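Local coordinates for protein putative TetR-family transcriptional regulator (Rhodococcus sp., PDB 2G3B) that probably acts as a TetR-family transcriptional repressor, binding regulatory DNA through an N-terminal helix-turn-helix domain, at residues L55-I58 with N59-R63; R115-L118 with A119-T122. All coordinates share one frame; numbering follows the deposited sequence.

Contacts 1 and 2 are each one continuous piece of helix, on two helices that pack together. Contact 1 lies on helix 47-66, centred about 6 Å from the middle of the chain; contact 2 opens helix 115-139, about 11 Å out, where the second subunit also reaches it. Both are partly buried, each with a hydrocarbon side turned to helix 92-110 and a polar rim. They meet directly: Leu55 packs on Leu118, and Asn56 OD1 is hydrogen-bonded to Thr121 OG1 (2.8 Å). Their chemistry differs: contact 1 relies on a carboxylate, a water and an arginine beside a tyrosine, contact 2 on backbone carbonyls used by a threonine and an arginine.

Contact 1 (L55-I58 with N59-R63); sequences LNYI and NDRAR
Asp60 OD1 is gripped from several quarters, one of them a water that carries the contact back to Asn56, a turn earlier on helix 47-66. In TetR-family regulators the helix at this place connects the DNA-binding domain to the C-terminal domain. The shortest of these bonds comes from Arg63, whose NH2 lies 2.6 Å from Asp60 OD1 in a salt bridge, with a weak second bond from NH1. The oxygen lies near the guanidinium plane, yet the arginine meets it from above the carboxylate plane, 58° out of it. The water donates weakly to the same OD1; it also donates to Asn56 OD1 and accepts from Asn59 ND2, each at 3.2 Å. One solvent molecule thus joins three side chains along one flank of the helix. Asn56 OD1 keeps its bond to Thr121 as well, and Asn59 OD1 accepts from Arg66.

Round the helix, Tyr57 and Arg61 form a second pair. With CG anti to the backbone N (chi1 -176°), the tyrosine ring stands where the arginine chain, bent at chi3, can pass its edge. Ring and guanidinium planes are 59° apart, so the groups do not stack. Arg61 NE and NH2 turn instead to helix 92-110, where Asn97 accepts a hydrogen bond and Glu96 completes a salt bridge. Ile58 and, farther round, Leu55 supply hydrocarbon, touching Ala100 and Trp101 respectively. Beneath all this run regular i to i+4 bonds, such as Arg61 N to Tyr57 O at 2.8 Å. The Tyr57-Arg61 approach is edge-on to the ring: Arg61 NH1 lies near the ring plane, 3.9 Å from Tyr57 CE2, and CE2 sits over one face of the guanidinium.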
ATOM      1  N   LEU A  55      -2.600  -4.183 -16.171  1.00 30.22           N
ATOM      2  CA  LEU A  55      -3.408  -3.964 -14.979  1.00 30.88           C
ATOM      3  C   LEU A  55      -4.647  -4.870 -15.004  1.00 30.77           C
ATOM      4  O   LEU A  55      -4.917  -5.573 -14.040  1.00 30.79           O
ATOM      5  CB  LEU A  55      -3.780  -2.488 -14.895  1.00 31.91           C
ATOM      6  CG  LEU A  55      -2.767  -1.573 -14.216  1.00 33.88           C
ATOM      7  CD1 LEU A  55      -2.956  -0.119 -14.707  1.00 38.25           C
ATOM      8  CD2 LEU A  55      -2.918  -1.664 -12.665  1.00 37.46           C
ATOM      9  N   ASN A  56      -5.393  -4.884 -16.114  1.00 31.72           N
ATOM     10  CA  ASN A  56      -6.634  -5.663 -16.159  1.00 32.10           C
ATOM     11  C   ASN A  56      -6.386  -7.190 -16.122  1.00 33.55           C
ATOM     12  O   ASN A  56      -7.151  -7.935 -15.490  1.00 34.40           O
ATOM     13  CB  ASN A  56      -7.464  -5.281 -17.378  1.00 33.77           C
ATOM     14  CG  ASN A  56      -8.245  -4.004 -17.164  1.00 34.69           C
ATOM     15  OD1 ASN A  56      -8.694  -3.686 -16.019  1.00 35.67           O
ATOM     16  ND2 ASN A  56      -8.380  -3.237 -18.230  1.00 35.25           N
ATOM     17  N   TYR A  57      -5.344  -7.637 -16.821  1.00 32.44           N
ATOM     18  CA  TYR A  57      -4.899  -9.036 -16.794  1.00 32.65           C
ATOM     19  C   TYR A  57      -4.641  -9.527 -15.340  1.00 31.69           C
ATOM     20  O   TYR A  57      -5.158 -10.560 -14.933  1.00 32.09           O
ATOM     21  CB  TYR A  57      -3.638  -9.155 -17.646  1.00 33.18           C
ATOM     22  CG  TYR A  57      -3.130 -10.584 -17.770  1.00 33.39           C
ATOM     23  CD1 TYR A  57      -3.745 -11.468 -18.637  1.00 29.47           C
ATOM     24  CD2 TYR A  57      -2.087 -11.046 -16.958  1.00 36.01           C
ATOM     25  CE1 TYR A  57      -3.314 -12.788 -18.742  1.00 34.94           C
ATOM     26  CE2 TYR A  57      -1.643 -12.374 -17.054  1.00 37.65           C
ATOM     27  CZ  TYR A  57      -2.261 -13.221 -17.960  1.00 36.72           C
ATOM     28  OH  TYR A  57      -1.843 -14.536 -18.108  1.00 42.40           O
ATOM     29  N   ILE A  58      -3.854  -8.759 -14.587  1.00 31.55           N
ATOM     30  CA  ILE A  58      -3.497  -9.047 -13.184  1.00 32.15           C
ATOM     31  C   ILE A  58      -4.786  -9.108 -12.332  1.00 32.80           C
ATOM     32  O   ILE A  58      -4.980 -10.037 -11.493  1.00 31.26           O
ATOM     33  CB  ILE A  58      -2.502  -7.963 -12.673  1.00 33.52           C
ATOM     34  CG1 ILE A  58      -1.142  -8.127 -13.409  1.00 34.25           C
ATOM     35  CG2 ILE A  58      -2.303  -8.027 -11.183  1.00 32.09           C
ATOM     36  CD1 ILE A  58      -0.292  -6.849 -13.371  1.00 38.83           C
ATOM     37  N   ASN A  59      -5.669  -8.146 -12.583  1.00 32.92           N
ATOM     38  CA  ASN A  59      -6.977  -8.128 -11.855  1.00 34.51           C
ATOM     39  C   ASN A  59      -7.848  -9.348 -12.199  1.00 35.10           C
ATOM     40  O   ASN A  59      -8.434  -9.963 -11.302  1.00 36.06           O
ATOM     41  CB  ASN A  59      -7.764  -6.851 -12.122  1.00 32.85           C
ATOM     42  CG  ASN A  59      -9.021  -6.716 -11.210  1.00 35.09           C
ATOM     43  OD1 ASN A  59      -8.929  -6.901 -10.006  1.00 33.10           O
ATOM     44  ND2 ASN A  59     -10.165  -6.491 -11.807  1.00 30.16           N
ATOM     45  N   ASP A  60      -7.934  -9.683 -13.484  1.00 35.57           N
ATOM     46  CA  ASP A  60      -8.575 -10.921 -13.921  1.00 36.83           C
ATOM     47  C   ASP A  60      -7.971 -12.166 -13.298  1.00 36.47           C
ATOM     48  O   ASP A  60      -8.706 -13.038 -12.877  1.00 35.93           O
ATOM     49  CB  ASP A  60      -8.546 -11.070 -15.449  1.00 37.37           C
ATOM     50  CG  ASP A  60      -9.469 -10.070 -16.146  1.00 42.74           C
ATOM     51  OD1 ASP A  60     -10.305  -9.420 -15.468  1.00 49.14           O
ATOM     52  OD2 ASP A  60      -9.356  -9.916 -17.358  1.00 45.54           O
ATOM     53  N   ARG A  61      -6.645 -12.240 -13.245  1.00 35.79           N
ATOM     54  CA  ARG A  61      -5.965 -13.342 -12.570  1.00 38.10           C
ATOM     55  C   ARG A  61      -6.294 -13.411 -11.055  1.00 39.44           C
ATOM     56  O   ARG A  61      -6.539 -14.519 -10.514  1.00 39.57           O
ATOM     57  CB  ARG A  61      -4.448 -13.224 -12.783  1.00 38.95           C
ATOM     58  CG  ARG A  61      -3.718 -14.553 -12.802  1.00 42.69           C
ATOM     59  CD  ARG A  61      -2.388 -14.491 -13.589  1.00 39.96           C
ATOM     60  NE  ARG A  61      -1.449 -13.542 -12.981  1.00 37.73           N
ATOM     61  CZ  ARG A  61      -0.178 -13.458 -13.319  1.00 38.87           C
ATOM     62  NH1 ARG A  61       0.285 -14.268 -14.293  1.00 35.34           N
ATOM     63  NH2 ARG A  61       0.610 -12.566 -12.705  1.00 36.24           N
ATOM     64  N   ALA A  62      -6.278 -12.249 -10.387  1.00 38.65           N
ATOM     65  CA  ALA A  62      -6.570 -12.145  -8.936  1.00 40.72           C
ATOM     66  C   ALA A  62      -8.013 -12.552  -8.684  1.00 41.73           C
ATOM     67  O   ALA A  62      -8.298 -13.285  -7.748  1.00 43.94           O
ATOM     68  CB  ALA A  62      -6.361 -10.711  -8.464  1.00 38.23           C
ATOM     69  N   ARG A  63      -8.918 -12.060  -9.516  1.00 43.93           N
ATOM     70  CA  ARG A  63     -10.325 -12.482  -9.460  1.00 45.03           C
ATOM     71  C   ARG A  63     -10.549 -13.985  -9.454  1.00 45.89           C
ATOM     72  O   ARG A  63     -11.374 -14.461  -8.673  1.00 46.52           O
ATOM     73  CB  ARG A  63     -11.161 -11.822 -10.541  1.00 44.27           C
ATOM     74  CG  ARG A  63     -12.656 -11.823 -10.182  1.00 48.06           C
ATOM     75  CD  ARG A  63     -13.480 -10.930 -11.070  1.00 51.56           C
ATOM     76  NE  ARG A  63     -13.224 -11.180 -12.481  1.00 56.30           N
ATOM     77  CZ  ARG A  63     -12.472 -10.422 -13.275  1.00 56.50           C
ATOM     78  NH1 ARG A  63     -11.898  -9.304 -12.813  1.00 52.96           N
ATOM     79  NH2 ARG A  63     -12.305 -10.795 -14.544  1.00 56.25           N
TER
HETATM   80  O   HOH W   1     -10.536  -6.090 -14.916  1.00 43.24           O

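Contact 2 (R115-L118 with A119-T122); sequences RDPL and ARTT
Arg120 folds back over Asp116 and Pro117 in the first turns of helix 115-139, part of the C-terminal domain of this TetR-family protein. Its CB rests 3.5 Å from Pro117 O, and CG lies as near to Asp116 O. At chi3 (-68°) the chain bends, bringing NE and CZ over the peptide; Asp116 O then sits 3.8 Å from the guanidinium plane, over its centre. NH1 reaches Asp116 CB, while NH2 comes 3.7 Å from Pro117 N and passes across the proline ring to a salt bridge with Glu52 on helix 47-66.

On another flank, Leu118 O takes two bonds from Thr122, one from N and one from OG1 (both 2.8 Å), arriving on opposite faces of the carbonyl plane. Thr122 OG1 also touches Leu118 CD1, and both side chains pack on Glu170 of the second subunit. Replacing Thr122 by a valine would probably leave Leu118 O with the backbone donor alone and Arg105 without its weak acceptor. The chemistry implies a helix start at which two carbonyls, those of Asp116 and Leu118, serve twice, holding the main chain while receiving a hydroxyl or underlying a cation directed to the neighbouring helix.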
ATOM      1  N   ARG A 115      -2.406   6.570 -13.681  1.00 35.16           N
ATOM      2  CA  ARG A 115      -3.422   6.814 -12.614  1.00 34.15           C
ATOM      3  C   ARG A 115      -4.807   6.436 -13.051  1.00 33.64           C
ATOM      4  O   ARG A 115      -5.535   5.744 -12.284  1.00 33.45           O
ATOM      5  CB  ARG A 115      -3.399   8.281 -12.150  1.00 34.60           C
ATOM      6  CG  ARG A 115      -2.152   8.621 -11.357  1.00 35.00           C
ATOM      7  CD  ARG A 115      -2.153  10.105 -11.051  1.00 33.46           C
ATOM      8  NE  ARG A 115      -0.984  10.421 -10.211  1.00 38.43           N
ATOM      9  CZ  ARG A 115      -0.760  11.622  -9.695  1.00 44.60           C
ATOM     10  NH1 ARG A 115      -1.623  12.627  -9.932  1.00 39.60           N
ATOM     11  NH2 ARG A 115       0.313  11.821  -8.951  1.00 45.80           N
ATOM     12  N   ASP A 116      -5.197   6.865 -14.264  1.00 33.46           N
ATOM     13  CA  ASP A 116      -6.576   6.577 -14.746  1.00 34.02           C
ATOM     14  C   ASP A 116      -6.825   5.057 -14.937  1.00 33.94           C
ATOM     15  O   ASP A 116      -7.810   4.530 -14.446  1.00 34.32           O
ATOM     16  CB  ASP A 116      -6.919   7.361 -16.033  1.00 35.02           C
ATOM     17  CG  ASP A 116      -7.304   8.813 -15.745  1.00 38.03           C
ATOM     18  OD1 ASP A 116      -7.478   9.189 -14.559  1.00 41.06           O
ATOM     19  OD2 ASP A 116      -7.472   9.563 -16.701  1.00 37.95           O
ATOM     20  N   PRO A 117      -5.941   4.350 -15.652  1.00 33.12           N
ATOM     21  CA  PRO A 117      -6.156   2.895 -15.708  1.00 33.13           C
ATOM     22  C   PRO A 117      -6.162   2.209 -14.331  1.00 33.10           C
ATOM     23  O   PRO A 117      -7.007   1.351 -14.100  1.00 31.81           O
ATOM     24  CB  PRO A 117      -4.961   2.354 -16.561  1.00 33.79           C
ATOM     25  CG  PRO A 117      -4.298   3.495 -17.108  1.00 32.69           C
ATOM     26  CD  PRO A 117      -4.805   4.783 -16.494  1.00 34.56           C
ATOM     27  N   LEU A 118      -5.205   2.543 -13.463  1.00 31.79           N
ATOM     28  CA  LEU A 118      -5.150   1.924 -12.137  1.00 31.74           C
ATOM     29  C   LEU A 118      -6.432   2.197 -11.350  1.00 30.35           C
ATOM     30  O   LEU A 118      -6.915   1.321 -10.643  1.00 31.87           O
ATOM     31  CB  LEU A 118      -3.946   2.452 -11.329  1.00 30.96           C
ATOM     32  CG  LEU A 118      -3.711   1.930  -9.898  1.00 30.87           C
ATOM     33  CD1 LEU A 118      -3.688   0.376  -9.839  1.00 28.09           C
ATOM     34  CD2 LEU A 118      -2.431   2.525  -9.330  1.00 32.55           C
ATOM     35  N   ALA A 119      -6.930   3.422 -11.427  1.00 30.16           N
ATOM     36  CA  ALA A 119      -8.194   3.810 -10.753  1.00 29.67           C
ATOM     37  C   ALA A 119      -9.351   2.961 -11.271  1.00 31.04           C
ATOM     38  O   ALA A 119     -10.199   2.488 -10.503  1.00 30.57           O
ATOM     39  CB  ALA A 119      -8.478   5.298 -10.968  1.00 29.57           C
ATOM     40  N   ARG A 120      -9.353   2.710 -12.580  1.00 30.80           N
ATOM     41  CA  ARG A 120     -10.473   1.968 -13.189  1.00 31.75           C
ATOM     42  C   ARG A 120     -10.372   0.542 -12.760  1.00 30.93           C
ATOM     43  O   ARG A 120     -11.391  -0.057 -12.453  1.00 31.78           O
ATOM     44  CB  ARG A 120     -10.429   2.041 -14.717  1.00 30.37           C
ATOM     45  CG  ARG A 120     -10.988   3.372 -15.300  1.00 33.15           C
ATOM     46  CD  ARG A 120     -11.095   3.337 -16.831  1.00 33.54           C
ATOM     47  NE  ARG A 120      -9.798   3.293 -17.527  1.00 35.75           N
ATOM     48  CZ  ARG A 120      -9.153   4.342 -18.051  1.00 35.74           C
ATOM     49  NH1 ARG A 120      -9.610   5.576 -17.947  1.00 34.51           N
ATOM     50  NH2 ARG A 120      -7.999   4.150 -18.662  1.00 34.01           N
ATOM     51  N   THR A 121      -9.154  -0.031 -12.776  1.00 30.97           N
ATOM     52  CA  THR A 121      -9.009  -1.435 -12.374  1.00 31.46           C
ATOM     53  C   THR A 121      -9.295  -1.592 -10.883  1.00 31.18           C
ATOM     54  O   THR A 121      -9.996  -2.506 -10.484  1.00 31.37           O
ATOM     55  CB  THR A 121      -7.612  -1.988 -12.814  1.00 31.25           C
ATOM     56  OG1 THR A 121      -7.516  -1.828 -14.216  1.00 33.71           O
ATOM     57  CG2 THR A 121      -7.453  -3.483 -12.491  1.00 31.19           C
ATOM     58  N   THR A 122      -8.805  -0.664 -10.056  1.00 31.51           N
ATOM     59  CA  THR A 122      -9.058  -0.729  -8.610  1.00 31.37           C
ATOM     60  C   THR A 122     -10.577  -0.623  -8.359  1.00 31.91           C
ATOM     61  O   THR A 122     -11.133  -1.365  -7.513  1.00 31.76           O
ATOM     62  CB  THR A 122      -8.324   0.404  -7.858  1.00 32.59           C
ATOM     63  OG1 THR A 122      -6.937   0.272  -8.089  1.00 30.28           O
ATOM     64  CG2 THR A 122      -8.609   0.378  -6.325  1.00 32.28           C
TER